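Local coordinates for protein aminoglycoside Nucleotidyltransferase (2")-Ia (Pseudomonas aeruginosa, PDB 5CFU) that adenylates the 2''-hydroxyl group of kanamycin, gentamicin, tobramycin and related aminoglycosides, giving bacteria resistance to these antibiotics, at residues D52-F57 with L92-P97; L29-G34 with T56-R61. One frame throughout, in Å; residues are numbered along the deposited sequence.

Contact 1 of 2, residues D52-F57 with L92-P97; sequences DIDLTF and LLDCEP. With MN (manganese (II) ion), chain B; 51H (adenylyl-2"-tobramycin), chain D; POP (pyrophosphate 2-), chain E.
Asp52, Asp54 and Asp94 gather three carboxylates where two parallel strands meet the bound product and metal. Asp54 OD1 lies 4.0 Å from Asp94 OD2, a close pair of like charges. N2 of the product lies close to both and probably offsets their charge, as manganese does for Asp52 and Asp54. The metal is bound by Asp52 OD1 at 2.0 Å and by Asp54 OD2; two pyrophosphate oxygens, O7 of adenylyl-tobramycin and a water complete the six. Asp94 is a ligand of the second manganese site seen for this protein; here it faces the aminoglycoside. Its CG stands anti to the backbone N (chi1 -167°), and OD2 accepts a hydrogen bond from N2. OD1 is held by Tyr82 and by a water shared with Asp52 OD2. This is the carboxylate triad of the nucleotidyltransferase fold, with Asp52 and Asp54 in its DxD motif. On the face of Asp94, Glu96 grips the aminoglycoside with both oxygens: OE1 accepts from N1 at 2.6 Å and OE2 from N. Five backbone hydrogen bonds join the strands. The other face is apolar: Leu55 CD1 packs on Leu93 CG at 3.9 Å, and Pro97 CA sits over the Phe57 ring as a CH-pi contact.

Contact 2 of 2, residues L29-G34 with T56-R61; sequences LPLWIG and TFPGER. With BU1 (1,4-butanediol), chain I.
Trp32 and Thr56 form an antiparallel hydrogen-bonded pair. Trp32 N donates to Thr56 O at 3.0 Å, and Thr56 N donates to Trp32 O at 2.8 Å. Both donors lie in the plane of the carbonyl they meet. Thr56 O also meets the edge of the indole, 3.5 Å from Trp32 CE3 and in the ring plane. A water bridges the same two residues: it donates to Trp32 O and accepts from Thr56 OG1. Beyond the pair the contact is mostly side-chain packing. Leu31 reaches across with one methyl, CD2, which lies 3.5 Å from Phe57 CB. Two prolines then meet at an oblique angle, with Pro30 CG 3.7 Å from Pro58 CG. Pro58 CD comes within 3.1 Å of Pro30 O.

In the fold, this is where the short strand 32-34 joins the edge of strand 53-58 in the mixed sheet of the nucleotidyltransferase domain. The contact continues past the strand ends into the turn before helix 62-71, where Arg61 is the N-cap residue. Leu29 CD1 lies over one face of the Arg61 guanidinium, 3.5 Å from NE and offset toward the rim. The two side chains run past each other in opposite directions. A bend at chi3 (62°) turns the end of the arginine over this methyl. Arg61 N is itself bonded to Pro58 O, which ties the turn together.

Further out, Arg61 NE forms a salt bridge with Glu64, and NH1 donates to the carbonyl of Asn28. These bonds probably hold the guanidinium beside Leu29. Trp32 NE1 is held by the carbonyl of Pro116. Helix 12-26 packs on Leu31 through Ile20, Leu21 and Ala24, while Leu65 of helix 62-71 touches both Leu31 and Phe57.

From the N terminus, helix 12-26 leads into 29-34, the first segment of contact 2. The chain passes through helix 35-43 to strand 53-58. Contact 1 starts there at 52-57, and contact 2 closes at 56-61. The second loop opens before the first has closed, so they cross rather than nest; their segments share Thr56 and Phe57. The chain then makes helix 62-71 and strands 75-79 and 84-88, and contact 1 closes at 92-97. Strand 53-58 lies between 32-34, antiparallel on one side, and 91-100, parallel on the other. The contacts also touch directly: Gly34 N probably bonds to Asp54 O, and Leu55 CD2 packs on Ile33 CD1.

Contact 1 of 2, residues D52-F57 with L92-P97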
loop_
_atom_site.group_PDB
_atom_site.type_symbol
_atom_site.label_atom_id
_atom_site.label_comp_id
_atom_site.label_asym_id
_atom_site.label_seq_id
_atom_site.Cartn_x
_atom_site.Cartn_y
_atom_site.Cartn_z
ATOM N N ASP A 52 -4.865 -4.170 8.791
ATOM C CA ASP A 52 -4.476 -5.136 7.760
ATOM C C ASP A 52 -3.068 -4.840 7.246
ATOM O O ASP A 52 -2.401 -3.914 7.699
ATOM C CB ASP A 52 -5.508 -5.144 6.605
ATOM C CG ASP A 52 -5.494 -3.878 5.785
ATOM O OD1 ASP A 52 -4.702 -2.965 6.087
ATOM O OD2 ASP A 52 -6.290 -3.778 4.818
ATOM N N ILE A 53 -2.615 -5.658 6.311
ATOM C CA ILE A 53 -1.405 -5.390 5.563
ATOM C C ILE A 53 -1.813 -5.125 4.119
ATOM O O ILE A 53 -2.406 -5.985 3.475
ATOM C CB ILE A 53 -0.420 -6.565 5.615
ATOM C CG1 ILE A 53 0.038 -6.799 7.054
ATOM C CG2 ILE A 53 0.762 -6.336 4.669
ATOM C CD1 ILE A 53 0.550 -8.213 7.313
ATOM N N ASP A 54 -1.504 -3.932 3.628
ATOM C CA ASP A 54 -1.824 -3.548 2.263
ATOM C C ASP A 54 -0.615 -3.759 1.359
ATOM O O ASP A 54 0.485 -3.309 1.684
ATOM C CB ASP A 54 -2.261 -2.093 2.219
ATOM C CG ASP A 54 -3.444 -1.834 3.097
ATOM O OD1 ASP A 54 -4.543 -2.353 2.790
ATOM O OD2 ASP A 54 -3.258 -1.128 4.115
ATOM N N LEU A 55 -0.838 -4.441 0.236
ATOM C CA LEU A 55 0.229 -4.803 -0.728
ATOM C C LEU A 55 -0.127 -4.419 -2.150
ATOM O O LEU A 55 -1.295 -4.498 -2.535
ATOM C CB LEU A 55 0.499 -6.309 -0.707
ATOM C CG LEU A 55 0.948 -6.884 0.628
ATOM C CD1 LEU A 55 0.965 -8.384 0.570
ATOM C CD2 LEU A 55 2.345 -6.325 0.987
ATOM N N THR A 56 0.873 -3.991 -2.914
ATOM C CA THR A 56 0.738 -3.849 -4.356
ATOM C C THR A 56 1.662 -4.858 -5.022
ATOM O O THR A 56 2.805 -5.021 -4.603
ATOM C CB THR A 56 1.099 -2.441 -4.836
ATOM O OG1 THR A 56 0.309 -1.478 -4.153
ATOM C CG2 THR A 56 0.865 -2.306 -6.315
ATOM N N PHE A 57 1.171 -5.537 -6.048
ATOM C CA PHE A 57 1.954 -6.589 -6.695
ATOM C C PHE A 57 1.915 -6.421 -8.210
ATOM O O PHE A 57 0.950 -5.888 -8.742
ATOM C CB PHE A 57 1.414 -7.956 -6.307
ATOM C CG PHE A 57 -0.006 -8.191 -6.761
ATOM C CD1 PHE A 57 -0.274 -8.772 -7.987
ATOM C CD2 PHE A 57 -1.064 -7.807 -5.972
ATOM C CE1 PHE A 57 -1.583 -8.977 -8.404
ATOM C CE2 PHE A 57 -2.382 -8.001 -6.384
ATOM C CZ PHE A 57 -2.637 -8.591 -7.605
ATOM N N LEU A 92 -5.080 -10.125 7.682
ATOM C CA LEU A 92 -5.619 -9.868 6.361
ATOM C C LEU A 92 -4.613 -9.148 5.491
ATOM O O LEU A 92 -3.953 -8.193 5.918
ATOM C CB LEU A 92 -6.903 -9.039 6.449
ATOM C CG LEU A 92 -8.140 -9.753 7.018
ATOM C CD1 LEU A 92 -9.339 -8.813 7.063
ATOM C CD2 LEU A 92 -8.481 -11.003 6.215
ATOM N N LEU A 93 -4.523 -9.623 4.258
ATOM C CA LEU A 93 -3.661 -9.053 3.224
ATOM C C LEU A 93 -4.534 -8.440 2.149
ATOM O O LEU A 93 -5.237 -9.159 1.447
ATOM C CB LEU A 93 -2.793 -10.116 2.582
ATOM C CG LEU A 93 -1.376 -10.352 3.045
ATOM C CD1 LEU A 93 -1.309 -10.474 4.536
ATOM C CD2 LEU A 93 -0.856 -11.606 2.357
ATOM N N ASP A 94 -4.476 -7.131 2.004
ATOM C CA ASP A 94 -5.313 -6.430 1.040
ATOM C C ASP A 94 -4.443 -6.106 -0.185
ATOM O O ASP A 94 -3.531 -5.291 -0.082
ATOM C CB ASP A 94 -5.881 -5.174 1.684
ATOM C CG ASP A 94 -7.005 -4.554 0.877
ATOM O OD1 ASP A 94 -8.169 -4.690 1.282
ATOM O OD2 ASP A 94 -6.732 -3.938 -0.160
ATOM N N CYS A 95 -4.699 -6.762 -1.320
ATOM C CA CYS A 95 -3.736 -6.802 -2.430
ATOM C C CYS A 95 -4.278 -6.171 -3.696
ATOM O O CYS A 95 -5.351 -6.548 -4.171
ATOM C CB CYS A 95 -3.322 -8.248 -2.715
ATOM S SG CYS A 95 -2.658 -9.092 -1.289
ATOM N N GLU A 96 -3.509 -5.240 -4.252
ATOM C CA GLU A 96 -3.888 -4.520 -5.467
ATOM C C GLU A 96 -2.813 -4.669 -6.533
ATOM O O GLU A 96 -1.646 -4.471 -6.242
ATOM C CB GLU A 96 -4.101 -3.037 -5.168
ATOM C CG GLU A 96 -4.465 -2.206 -6.397
ATOM C CD GLU A 96 -4.948 -0.809 -6.049
ATOM O OE1 GLU A 96 -4.398 -0.200 -5.105
ATOM O OE2 GLU A 96 -5.870 -0.316 -6.739
ATOM N N PRO A 97 -3.205 -4.997 -7.781
ATOM C CA PRO A 97 -2.192 -5.097 -8.843
ATOM C C PRO A 97 -1.669 -3.749 -9.330
ATOM O O PRO A 97 -2.339 -2.716 -9.231
ATOM C CB PRO A 97 -2.952 -5.792 -9.975
ATOM C CG PRO A 97 -4.399 -5.371 -9.764
ATOM C CD PRO A 97 -4.556 -5.322 -8.279
HETATM MN MN MN B . -4.450 -0.943 5.990
HETATM O O8 51H D . -8.298 0.262 5.510
HETATM P P 51H D . -7.278 0.181 4.455
HETATM O O7 51H D . -6.016 -0.533 4.824
HETATM O O9 51H D . -6.872 1.616 3.964
HETATM C C14 51H D . -5.793 1.813 3.028
HETATM C C15 51H D . -5.969 3.211 2.498
HETATM C C18 51H D . -6.041 4.280 3.583
HETATM O O12 51H D . -4.756 4.871 3.745
HETATM C C17 51H D . -7.062 5.272 3.038
HETATM O O11 51H D . -6.456 6.238 2.189
HETATM C C16 51H D . -7.983 4.380 2.207
HETATM N N4 51H D . -9.140 3.865 2.921
HETATM C C21 51H D . -10.371 3.592 2.380
HETATM N N6 51H D . -10.774 3.832 1.129
HETATM C C22 51H D . -12.035 3.434 0.953
HETATM N N7 51H D . -12.863 2.855 1.827
HETATM C C23 51H D . -12.428 2.627 3.084
HETATM N N8 51H D . -13.255 2.030 3.951
HETATM C C20 51H D . -11.114 3.014 3.398
HETATM N N5 51H D . -10.371 2.940 4.565
HETATM C C19 51H D . -9.215 3.457 4.228
HETATM O O10 51H D . -7.218 3.275 1.775
HETATM O O6 51H D . -7.849 -0.525 3.151
HETATM C C13 51H D . -9.240 -0.362 2.806
HETATM C C12 51H D . -9.924 -1.717 2.877
HETATM N N3 51H D . -9.739 -2.324 4.208
HETATM C C11 51H D . -11.396 -1.566 2.511
HETATM O O5 51H D . -12.048 -2.834 2.533
HETATM C C9 51H D . -11.468 -0.954 1.112
HETATM C C10 51H D . -12.877 -0.708 0.630
HETATM O O4 51H D . -12.875 -0.461 -0.761
HETATM O O3 51H D . -10.807 0.323 1.082
HETATM C C8 51H D . -9.430 0.282 1.449
HETATM O O2 51H D . -8.699 -0.457 0.510
HETATM C C7 51H D . -7.954 0.291 -0.468
HETATM C C6 51H D . -6.816 -0.613 -0.936
HETATM N N2 51H D . -6.016 -1.083 0.207
HETATM C C5 51H D . -5.971 0.155 -1.945
HETATM C C4 51H D . -6.803 0.647 -3.145
HETATM N N1 51H D . -5.976 1.504 -4.007
HETATM C C24 51H D . -8.839 0.689 -1.635
HETATM O O13 51H D . -9.913 1.534 -1.217
HETATM C C3 51H D . -8.007 1.450 -2.658
HETATM O O1 51H D . -8.835 1.720 -3.802
HETATM C C2 51H D . -8.803 3.017 -4.344
HETATM O O 51H D . -8.064 3.037 -5.554
HETATM C C25 51H D . -10.242 3.487 -4.569
HETATM N N9 51H D . -11.042 3.430 -3.337
HETATM C C26 51H D . -10.862 2.623 -5.670
HETATM C C27 51H D . -10.037 2.635 -6.942
HETATM O O14 51H D . -10.570 1.717 -7.906
HETATM C C1 51H D . -8.592 2.255 -6.647
HETATM C C 51H D . -7.702 2.495 -7.847
HETATM N N 51H D . -6.248 2.357 -7.652
HETATM P P1 POP E . -3.979 1.716 7.586
HETATM O O1 POP E . -3.641 3.195 7.565
HETATM O O2 POP E . -3.125 0.903 8.554
HETATM O O3 POP E . -4.128 1.086 6.202
HETATM O O POP E . -5.435 1.691 8.252
HETATM P P2 POP E . -6.207 0.324 8.632
HETATM O O4 POP E . -7.660 0.651 8.363
HETATM O O5 POP E . -5.583 -0.787 7.816
HETATM O O6 POP E . -5.897 0.126 10.106
HETATM O O HOH W 1 -8.766 -4.563 3.889
HETATM O O HOH W 2 -2.557 -1.313 7.082
HETATM O O HOH W 3 -2.172 -0.092 -3.628
#

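Contact 2 of 2, residues L29-G34 with T56-R61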
loop_
_atom_site.group_PDB
_atom_site.type_symbol
_atom_site.label_atom_id
_atom_site.label_comp_id
_atom_site.label_asym_id
_atom_site.label_seq_id
_atom_site.Cartn_x
_atom_site.Cartn_y
_atom_site.Cartn_z
ATOM N N LEU A 29 10.478 -11.029 -6.990
ATOM C CA LEU A 29 9.127 -10.489 -7.149
ATOM C C LEU A 29 9.013 -9.218 -6.345
ATOM O O LEU A 29 9.012 -9.261 -5.105
ATOM C CB LEU A 29 8.068 -11.490 -6.686
ATOM C CG LEU A 29 6.599 -11.050 -6.717
ATOM C CD1 LEU A 29 6.054 -11.006 -8.163
ATOM C CD2 LEU A 29 5.765 -11.971 -5.849
ATOM N N PRO A 30 8.942 -8.075 -7.031
ATOM C CA PRO A 30 8.785 -6.842 -6.269
ATOM C C PRO A 30 7.392 -6.749 -5.647
ATOM O O PRO A 30 6.419 -7.109 -6.278
ATOM C CB PRO A 30 9.001 -5.756 -7.323
ATOM C CG PRO A 30 8.523 -6.375 -8.600
ATOM C CD PRO A 30 8.887 -7.840 -8.485
ATOM N N LEU A 31 7.313 -6.295 -4.402
ATOM C CA LEU A 31 6.038 -6.034 -3.743
ATOM C C LEU A 31 6.171 -4.726 -2.998
ATOM O O LEU A 31 7.196 -4.487 -2.358
ATOM C CB LEU A 31 5.650 -7.133 -2.768
ATOM C CG LEU A 31 5.400 -8.536 -3.329
ATOM C CD1 LEU A 31 5.223 -9.514 -2.162
ATOM C CD2 LEU A 31 4.191 -8.557 -4.255
ATOM N N TRP A 32 5.130 -3.901 -3.077
ATOM C CA TRP A 32 5.103 -2.608 -2.390
ATOM C C TRP A 32 4.143 -2.643 -1.229
ATOM O O TRP A 32 2.961 -2.951 -1.389
ATOM C CB TRP A 32 4.702 -1.478 -3.352
ATOM C CG TRP A 32 5.746 -1.245 -4.406
ATOM C CD1 TRP A 32 6.734 -0.298 -4.386
ATOM C CD2 TRP A 32 5.926 -1.993 -5.609
ATOM N NE1 TRP A 32 7.530 -0.425 -5.502
ATOM C CE2 TRP A 32 7.052 -1.454 -6.269
ATOM C CE3 TRP A 32 5.241 -3.060 -6.200
ATOM C CZ2 TRP A 32 7.501 -1.938 -7.480
ATOM C CZ3 TRP A 32 5.690 -3.535 -7.400
ATOM C CH2 TRP A 32 6.815 -2.984 -8.027
ATOM N N ILE A 33 4.661 -2.324 -0.052
ATOM C CA ILE A 33 3.821 -2.104 1.111
ATOM C C ILE A 33 3.028 -0.832 0.881
ATOM O O ILE A 33 3.567 0.163 0.382
ATOM C CB ILE A 33 4.659 -1.966 2.407
ATOM C CG1 ILE A 33 5.514 -3.215 2.624
ATOM C CG2 ILE A 33 3.746 -1.665 3.596
ATOM C CD1 ILE A 33 4.732 -4.494 2.699
ATOM N N GLY A 34 1.752 -0.863 1.268
ATOM C CA GLY A 34 0.828 0.248 1.045
ATOM C C GLY A 34 0.136 0.706 2.312
ATOM O O GLY A 34 0.372 0.154 3.389
ATOM N N THR A 56 0.873 -3.991 -2.914
ATOM C CA THR A 56 0.738 -3.849 -4.356
ATOM C C THR A 56 1.662 -4.858 -5.022
ATOM O O THR A 56 2.805 -5.021 -4.603
ATOM C CB THR A 56 1.099 -2.441 -4.836
ATOM O OG1 THR A 56 0.309 -1.478 -4.153
ATOM C CG2 THR A 56 0.865 -2.306 -6.315
ATOM N N PHE A 57 1.171 -5.537 -6.048
ATOM C CA PHE A 57 1.954 -6.589 -6.695
ATOM C C PHE A 57 1.915 -6.421 -8.210
ATOM O O PHE A 57 0.950 -5.888 -8.742
ATOM C CB PHE A 57 1.414 -7.956 -6.307
ATOM C CG PHE A 57 -0.006 -8.191 -6.761
ATOM C CD1 PHE A 57 -0.274 -8.772 -7.987
ATOM C CD2 PHE A 57 -1.064 -7.807 -5.972
ATOM C CE1 PHE A 57 -1.583 -8.977 -8.404
ATOM C CE2 PHE A 57 -2.382 -8.001 -6.384
ATOM C CZ PHE A 57 -2.637 -8.591 -7.605
ATOM N N PRO A 58 2.959 -6.901 -8.918
ATOM C CA PRO A 58 2.847 -6.901 -10.388
ATOM C C PRO A 58 1.655 -7.712 -10.856
ATOM O O PRO A 58 1.576 -8.910 -10.557
ATOM C CB PRO A 58 4.168 -7.551 -10.847
ATOM C CG PRO A 58 5.129 -7.349 -9.646
ATOM C CD PRO A 58 4.252 -7.426 -8.441
ATOM N N GLY A 59 0.748 -7.087 -11.605
ATOM C CA GLY A 59 -0.495 -7.731 -11.977
ATOM C C GLY A 59 -0.320 -9.022 -12.762
ATOM O O GLY A 59 -1.092 -9.970 -12.594
ATOM N N GLU A 60 0.711 -9.065 -13.597
ATOM C CA GLU A 60 0.954 -10.219 -14.439
ATOM C C GLU A 60 1.661 -11.364 -13.714
ATOM O O GLU A 60 1.894 -12.429 -14.315
ATOM C CB GLU A 60 1.741 -9.774 -15.689
ATOM C CG GLU A 60 3.250 -9.683 -15.542
ATOM C CD GLU A 60 3.758 -8.471 -14.772
ATOM O OE1 GLU A 60 2.953 -7.662 -14.253
ATOM O OE2 GLU A 60 4.998 -8.322 -14.693
ATOM N N ARG A 61 2.002 -11.169 -12.436
ATOM C CA ARG A 61 2.658 -12.201 -11.634
ATOM C C ARG A 61 1.817 -12.553 -10.408
ATOM O O ARG A 61 2.347 -13.002 -9.390
ATOM C CB ARG A 61 4.057 -11.728 -11.218
ATOM C CG ARG A 61 4.917 -11.351 -12.421
ATOM C CD ARG A 61 6.340 -10.894 -12.036
ATOM N NE ARG A 61 7.124 -11.928 -11.366
ATOM C CZ ARG A 61 8.342 -11.733 -10.853
ATOM N NH1 ARG A 61 8.941 -10.548 -10.944
ATOM N NH2 ARG A 61 8.966 -12.719 -10.227
HETATM C C1 BU1 I . 11.511 -3.002 -11.499
HETATM C C2 BU1 I . 10.514 -2.595 -10.426
HETATM C C3 BU1 I . 10.101 -1.144 -10.600
HETATM C C4 BU1 I . 8.596 -1.107 -10.646
HETATM O O5 BU1 I . 12.433 -1.946 -11.776
HETATM O O6 BU1 I . 8.142 0.195 -10.453
HETATM O O HOH W 4 0.639 -1.368 -1.484
#